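Local atomic coordinates of translation initiation factor 6 (Methanocaldococcus jannaschii, PDB entry 1G61), a protein that binds the 50S ribosomal subunit and prevents it from joining the 30S subunit to form the 70S initiation complex. Residues N153-N158 with T194-C199; G160-P165 with L219-A224; V59-V64 with L107-L112. All blocks are in the same frame, centred on the assembly; numbering follows the deposited sequence.

In the fold
Along the chain, interaction 3 closes before interactions 1 and 2 open, and the segments of those two alternate. Interactions 1 and 2 lie with centres about 8 Å apart and share a mixed sheet; strands 154-156 and 160-163 are neighbours there. Interaction 1 is about 11 Å from interaction 3, centre to centre, and touches it through Leu112. Interactions 2 and 3 do not touch; their centres are about 19 Å apart. Interactions 1 and 3 sit about 7 Å from the centre of the chain, interaction 2 about 14 Å. This suits the eIF6 fold, with alpha/beta subdomains around a pseudo-fivefold axis: two contacts join inner elements, and one packs a helix on a sheet.

Interaction 1: N153-N158 with T194-C199; sequences NAVVTN and TSVGAC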
# COMPACT_ATOMS: atom_id res chain seq x y z
N ASN A 153 7.89 -4.01 3.21
CA ASN A 153 8.34 -5.38 3.10
C ASN A 153 7.23 -6.40 2.91
O ASN A 153 7.47 -7.61 3.00
CB ASN A 153 9.25 -5.68 4.32
CG ASN A 153 10.58 -5.02 4.07
OD1 ASN A 153 11.34 -5.52 3.23
ND2 ASN A 153 10.85 -3.92 4.77
N ALA A 154 6.04 -5.94 2.54
CA ALA A 154 4.96 -6.84 2.19
C ALA A 154 3.91 -6.07 1.40
O ALA A 154 3.92 -4.85 1.44
CB ALA A 154 4.32 -7.46 3.44
N VAL A 155 3.08 -6.82 0.71
CA VAL A 155 1.91 -6.34 -0.01
C VAL A 155 0.73 -7.10 0.56
O VAL A 155 0.79 -8.33 0.73
CB VAL A 155 2.02 -6.64 -1.52
CG1 VAL A 155 0.74 -6.26 -2.27
CG2 VAL A 155 3.21 -5.95 -2.13
N VAL A 156 -0.35 -6.39 0.87
CA VAL A 156 -1.54 -7.05 1.40
C VAL A 156 -2.78 -6.48 0.73
O VAL A 156 -2.85 -5.28 0.46
CB VAL A 156 -1.64 -7.00 2.94
CG1 VAL A 156 -1.93 -5.61 3.47
CG2 VAL A 156 -2.68 -8.02 3.40
N THR A 157 -3.71 -7.39 0.45
CA THR A 157 -5.00 -7.02 -0.10
C THR A 157 -6.06 -7.77 0.72
O THR A 157 -5.71 -8.55 1.65
CB THR A 157 -5.17 -7.37 -1.57
OG1 THR A 157 -5.39 -8.80 -1.67
CG2 THR A 157 -3.92 -6.99 -2.38
N ASN A 158 -7.32 -7.58 0.46
CA ASN A 158 -8.37 -8.36 1.10
C ASN A 158 -8.33 -9.84 0.73
O ASN A 158 -8.93 -10.65 1.46
CB ASN A 158 -9.75 -7.78 0.75
CG ASN A 158 -9.94 -6.41 1.37
OD1 ASN A 158 -9.38 -6.11 2.44
ND2 ASN A 158 -10.73 -5.57 0.71
N THR A 194 13.79 -7.33 -2.20
CA THR A 194 13.07 -8.04 -1.12
C THR A 194 11.95 -7.20 -0.53
O THR A 194 11.02 -7.74 0.06
CB THR A 194 14.04 -8.45 0.00
OG1 THR A 194 14.76 -7.28 0.43
CG2 THR A 194 15.06 -9.46 -0.51
N SER A 195 12.05 -5.88 -0.68
CA SER A 195 11.04 -4.97 -0.12
C SER A 195 9.89 -4.93 -1.11
O SER A 195 9.71 -3.99 -1.88
CB SER A 195 11.71 -3.62 0.16
OG SER A 195 12.58 -3.24 -0.89
N VAL A 196 9.06 -5.98 -1.11
CA VAL A 196 8.08 -6.10 -2.20
C VAL A 196 7.03 -5.04 -2.11
O VAL A 196 6.42 -4.69 -3.15
CB VAL A 196 7.45 -7.52 -2.17
CG1 VAL A 196 8.54 -8.54 -2.52
CG2 VAL A 196 6.77 -7.83 -0.86
N GLY A 197 6.78 -4.47 -0.94
CA GLY A 197 5.82 -3.37 -0.81
C GLY A 197 6.30 -2.12 -1.56
O GLY A 197 5.48 -1.30 -1.97
N ALA A 198 7.58 -1.96 -1.79
CA ALA A 198 8.10 -0.84 -2.57
C ALA A 198 7.88 -1.08 -4.05
O ALA A 198 8.03 -0.12 -4.82
CB ALA A 198 9.60 -0.64 -2.30
N CYS A 199 7.51 -2.28 -4.48
CA CYS A 199 7.54 -2.66 -5.90
C CYS A 199 6.18 -2.93 -6.51
O CYS A 199 6.09 -3.10 -7.74
CB CYS A 199 8.35 -3.98 -6.06
SG CYS A 199 10.07 -3.84 -5.49
O HOH W 1 13.96 -5.58 2.39
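Asn153 reaches Ser195 with its amide oxygen, although its side chain starts out in another direction. CB points away from residues 194-199. CG lies beside the backbone N and anti to the carbonyl carbon (chi1 -76°), but the tip comes nearer to residues 194-199. There OD1 rests 3.4 Å from Ser195 CA. A water donates to Asn153 OD1 at 2.8 Å. The same water lies 2.7 Å from Thr194 OG1 and is hydrogen-bonded to it. ND2 is held elsewhere, by the backbone oxygen of Thr149, so both ends of the amide have partners and its rotation is probably fixed. Ser195 is the centre of an inverse gamma turn, closed by a weak bond from Val196 N to Thr194 O.

The two segments share no direct hydrogen bond, and the rest is packing. Val196 CG2 sits 3.7 Å from Ala154 CA. Val155 CG2 lies 3.6 Å from Val196 O. The Ala154 carbonyl oxygen approaches Gly197 CA to 3.3 Å; a CB on that glycine would run into the oxygen.

Strand 154-156 is an outermost strand of its sheet, paired with strand 160-163. Val155 also packs on Ile200 and Ala202 of strand 200-202, and Val196 on Leu162. Ala154 touches Leu112 of strand 111-113. Segment 194-199, in the loop before strand 200-202, thus packs on strand 154-156, with the contact centre about 7 Å from the chain centre.

Interaction 2: G160-P165 with L219-A224; sequences GCLTHP and LIIEDA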
# COMPACT_ATOMS: atom_id res chain seq x y z
N GLY A 160 -5.17 -11.58 -0.48
CA GLY A 160 -3.93 -12.29 -0.25
C GLY A 160 -2.83 -11.36 0.27
O GLY A 160 -3.02 -10.18 0.53
N CYS A 161 -1.64 -11.97 0.43
CA CYS A 161 -0.52 -11.24 1.02
C CYS A 161 0.78 -11.81 0.46
O CYS A 161 0.92 -13.05 0.43
CB CYS A 161 -0.60 -11.40 2.55
SG CYS A 161 0.79 -10.69 3.46
N LEU A 162 1.65 -10.94 0.05
CA LEU A 162 3.00 -11.32 -0.38
C LEU A 162 4.04 -10.71 0.56
O LEU A 162 3.99 -9.49 0.75
CB LEU A 162 3.26 -10.89 -1.82
CG LEU A 162 4.68 -11.12 -2.36
CD1 LEU A 162 4.85 -12.61 -2.72
CD2 LEU A 162 4.96 -10.22 -3.56
N THR A 163 4.94 -11.51 1.11
CA THR A 163 5.94 -10.95 2.01
C THR A 163 7.35 -11.05 1.44
O THR A 163 7.60 -11.85 0.54
CB THR A 163 5.94 -11.63 3.39
OG1 THR A 163 6.51 -12.95 3.26
CG2 THR A 163 4.52 -11.80 3.91
N HIS A 164 8.26 -10.31 2.05
CA HIS A 164 9.70 -10.53 1.99
C HIS A 164 10.02 -12.02 2.04
O HIS A 164 9.40 -12.79 2.81
CB HIS A 164 10.26 -9.84 3.26
CG HIS A 164 11.75 -9.76 3.34
ND1 HIS A 164 12.60 -10.84 3.44
CD2 HIS A 164 12.53 -8.65 3.31
CE1 HIS A 164 13.86 -10.38 3.50
NE2 HIS A 164 13.83 -9.05 3.42
N PRO A 165 10.99 -12.44 1.24
CA PRO A 165 11.28 -13.89 1.12
C PRO A 165 11.77 -14.53 2.41
O PRO A 165 11.74 -15.80 2.48
CB PRO A 165 12.35 -13.94 0.01
CG PRO A 165 12.94 -12.60 -0.04
CD PRO A 165 11.87 -11.62 0.38
N LEU A 219 4.85 -15.32 -11.17
CA LEU A 219 4.08 -16.48 -10.76
C LEU A 219 3.82 -16.52 -9.26
O LEU A 219 2.73 -16.81 -8.75
CB LEU A 219 4.88 -17.71 -11.23
CG LEU A 219 4.17 -19.04 -11.12
CD1 LEU A 219 2.84 -18.99 -11.86
CD2 LEU A 219 5.07 -20.14 -11.71
N ILE A 220 4.86 -16.27 -8.47
CA ILE A 220 4.75 -16.26 -7.01
C ILE A 220 3.84 -15.14 -6.54
O ILE A 220 3.04 -15.31 -5.60
CB ILE A 220 6.15 -16.26 -6.40
CG1 ILE A 220 6.81 -17.66 -6.60
CG2 ILE A 220 6.13 -15.90 -4.92
CD1 ILE A 220 8.31 -17.67 -6.49
N ILE A 221 3.93 -13.95 -7.15
CA ILE A 221 3.04 -12.83 -6.80
C ILE A 221 1.60 -13.19 -7.07
O ILE A 221 0.71 -12.95 -6.23
CB ILE A 221 3.46 -11.61 -7.62
CG1 ILE A 221 4.84 -11.12 -7.18
CG2 ILE A 221 2.39 -10.51 -7.54
CD1 ILE A 221 5.52 -10.21 -8.19
N GLU A 222 1.30 -13.77 -8.24
CA GLU A 222 -0.04 -14.17 -8.59
C GLU A 222 -0.63 -15.13 -7.55
O GLU A 222 -1.75 -14.95 -7.08
CB GLU A 222 -0.04 -14.88 -9.97
CG GLU A 222 0.00 -13.91 -11.13
CD GLU A 222 0.49 -14.53 -12.43
OE1 GLU A 222 0.59 -15.78 -12.50
OE2 GLU A 222 0.79 -13.76 -13.37
N ASP A 223 0.15 -16.15 -7.20
CA ASP A 223 -0.30 -17.15 -6.22
C ASP A 223 -0.52 -16.55 -4.83
O ASP A 223 -1.50 -16.85 -4.18
CB ASP A 223 0.70 -18.32 -6.10
CG ASP A 223 0.77 -19.19 -7.33
OD1 ASP A 223 -0.18 -19.20 -8.15
OD2 ASP A 223 1.79 -19.90 -7.47
N ALA A 224 0.39 -15.65 -4.42
CA ALA A 224 0.27 -15.06 -3.10
C ALA A 224 -0.92 -14.15 -2.96
O ALA A 224 -1.52 -14.06 -1.88
CB ALA A 224 1.56 -14.29 -2.80
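Strand 160-163 and the helical segment 219-224 run roughly antiparallel, with 142° between their directions and axes 7.6 Å apart at the closest. Leu162 and Ala224 mark the nearest backbone approach, their CA atoms 5.4 Å apart. One hydrogen bond joins the segments, from Cys161 N to Ala224 O at 3.1 Å. The donor stands above the carbonyl plane, 43° out of it. The same oxygen also receives a CA-H contact from Gly160.

Leu162 carries the apolar part. Its CG is anti to the backbone N (chi1 175°), and its two methyls part company at the helix. CD1 lies 3.7 Å from Ala224 CB and also meets Ile220 CG2 more loosely. CD2 packs 3.7 Å from Ile221 CG1. Ala224 CB also touches the Cys161 carbonyl oxygen at 3.5 Å. Its small size is consistent with the close approach of helix and strand here.

Leu162 and Thr163 face different helices: Thr163 points away from residues 219-224, and its side chain touches helix 169-179. That helix joins the parallel neighbours 160-163 and 183-186, a beta-alpha-beta crossover within an alpha/beta subdomain of the eIF6 fold. Helix 215-225 packs against strand 160-163 through Leu162.

Interaction 3: V59-V64 with L107-L112; sequences VGSLSV and LGNLIL
Ser61 and Gly108 bring together two short helices, 59-62 and 107-110, that belong to the inner part of the fold. Both helices lead into short strands. The Ser61 carbonyl oxygen takes two weak hydrogen bonds, from Gly108 N at 2.9 Å and from Asn109 N at 3.3 Å. Gly108 CA lies 3.2 Å from Gly60 O, in a nearly straight CA-H contact (158° at the hydrogen). A CB at this glycine would collide with that oxygen.

The side chains add a firmer bond. Asn109 CB does not point at residues 59-64, but with CG anti to the carbonyl carbon (chi1 -70°) the end of the side chain comes nearer. ND2 of Asn109 donates to Ser61 OG at 3.0 Å. Ser61 OG lies 26° out of the Asn109 amide plane. An alanine here would probably leave Ser61 OG without this amide donor and open a gap beside it.

Val64 points toward residues 107-112. Its CG2 lies 3.4 Å from Leu107 O and 3.8 Å from Ile111 CB, and the Val64 and Ile111 side chains cross at about a right angle. Leu107 CB packs 3.5 Å from Leu62 O, a buried carbonyl oxygen with no hydrogen-bond partner in the model.

Backbone bonds carry the chain of contacts further, from Ser61 to Val17 of helix 15-18 and from Asn109 to Gly151. Contact between short helices of this kind near the centre of the chain is consistent with the pseudo-fivefold eIF6 fold.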
# COMPACT_ATOMS: atom_id res chain seq x y z
N VAL A 59 4.04 9.06 -2.69
CA VAL A 59 2.72 8.89 -2.06
C VAL A 59 2.58 7.57 -1.32
O VAL A 59 1.99 7.49 -0.22
CB VAL A 59 1.62 9.00 -3.17
CG1 VAL A 59 0.30 8.57 -2.58
CG2 VAL A 59 1.65 10.42 -3.72
N GLY A 60 3.14 6.49 -1.87
CA GLY A 60 3.04 5.16 -1.30
C GLY A 60 3.88 5.01 -0.03
O GLY A 60 3.58 4.19 0.84
N SER A 61 4.96 5.81 0.07
CA SER A 61 5.77 5.80 1.27
C SER A 61 5.20 6.67 2.39
O SER A 61 5.49 6.39 3.56
CB SER A 61 7.21 6.24 0.98
OG SER A 61 7.90 5.18 0.29
N LEU A 62 4.44 7.69 2.00
CA LEU A 62 4.01 8.67 2.99
C LEU A 62 2.61 8.46 3.51
O LEU A 62 2.24 9.05 4.52
CB LEU A 62 4.07 10.08 2.37
CG LEU A 62 5.47 10.63 2.08
CD1 LEU A 62 5.33 11.90 1.25
CD2 LEU A 62 6.14 10.85 3.43
N SER A 63 1.79 7.65 2.85
CA SER A 63 0.37 7.56 3.20
C SER A 63 -0.08 6.11 3.14
O SER A 63 0.60 5.27 2.55
CB SER A 63 -0.40 8.44 2.21
OG SER A 63 -1.78 8.30 2.47
N VAL A 64 -1.24 5.85 3.76
CA VAL A 64 -1.89 4.54 3.89
C VAL A 64 -3.38 4.71 3.73
O VAL A 64 -3.91 5.73 4.20
CB VAL A 64 -1.63 4.08 5.35
CG1 VAL A 64 -2.43 2.90 5.72
CG2 VAL A 64 -0.14 3.81 5.53
N LEU A 107 4.57 6.94 6.62
CA LEU A 107 3.50 6.09 7.12
C LEU A 107 3.30 4.84 6.25
O LEU A 107 3.03 3.75 6.80
CB LEU A 107 2.17 6.84 7.18
CG LEU A 107 2.18 8.13 8.00
CD1 LEU A 107 0.79 8.75 7.98
CD2 LEU A 107 2.66 7.89 9.45
N GLY A 108 3.41 5.00 4.94
CA GLY A 108 3.23 3.86 4.04
C GLY A 108 4.30 2.82 4.17
O GLY A 108 4.10 1.64 3.90
N ASN A 109 5.52 3.21 4.61
CA ASN A 109 6.59 2.25 4.87
C ASN A 109 6.35 1.55 6.22
O ASN A 109 6.85 0.43 6.40
CB ASN A 109 7.93 2.96 4.93
CG ASN A 109 8.49 3.52 3.64
OD1 ASN A 109 9.53 4.18 3.69
ND2 ASN A 109 7.83 3.25 2.54
N LEU A 110 5.65 2.23 7.12
CA LEU A 110 5.54 1.77 8.52
C LEU A 110 4.26 1.02 8.85
O LEU A 110 4.11 0.49 9.96
CB LEU A 110 5.64 2.99 9.45
CG LEU A 110 6.96 3.74 9.39
CD1 LEU A 110 6.79 5.07 10.11
CD2 LEU A 110 8.06 2.93 10.03
N ILE A 111 3.30 1.00 7.92
CA ILE A 111 1.97 0.43 8.18
C ILE A 111 1.58 -0.44 6.99
O ILE A 111 1.80 -0.04 5.82
CB ILE A 111 0.94 1.56 8.38
CG1 ILE A 111 1.33 2.43 9.58
CG2 ILE A 111 -0.48 1.00 8.51
CD1 ILE A 111 0.51 3.72 9.71
N LEU A 112 0.96 -1.56 7.28
CA LEU A 112 0.50 -2.50 6.26
C LEU A 112 -0.95 -2.85 6.58
O LEU A 112 -1.17 -3.43 7.64
CB LEU A 112 1.39 -3.73 6.32
CG LEU A 112 1.12 -4.89 5.39
CD1 LEU A 112 1.46 -4.51 3.95
CD2 LEU A 112 1.97 -6.08 5.83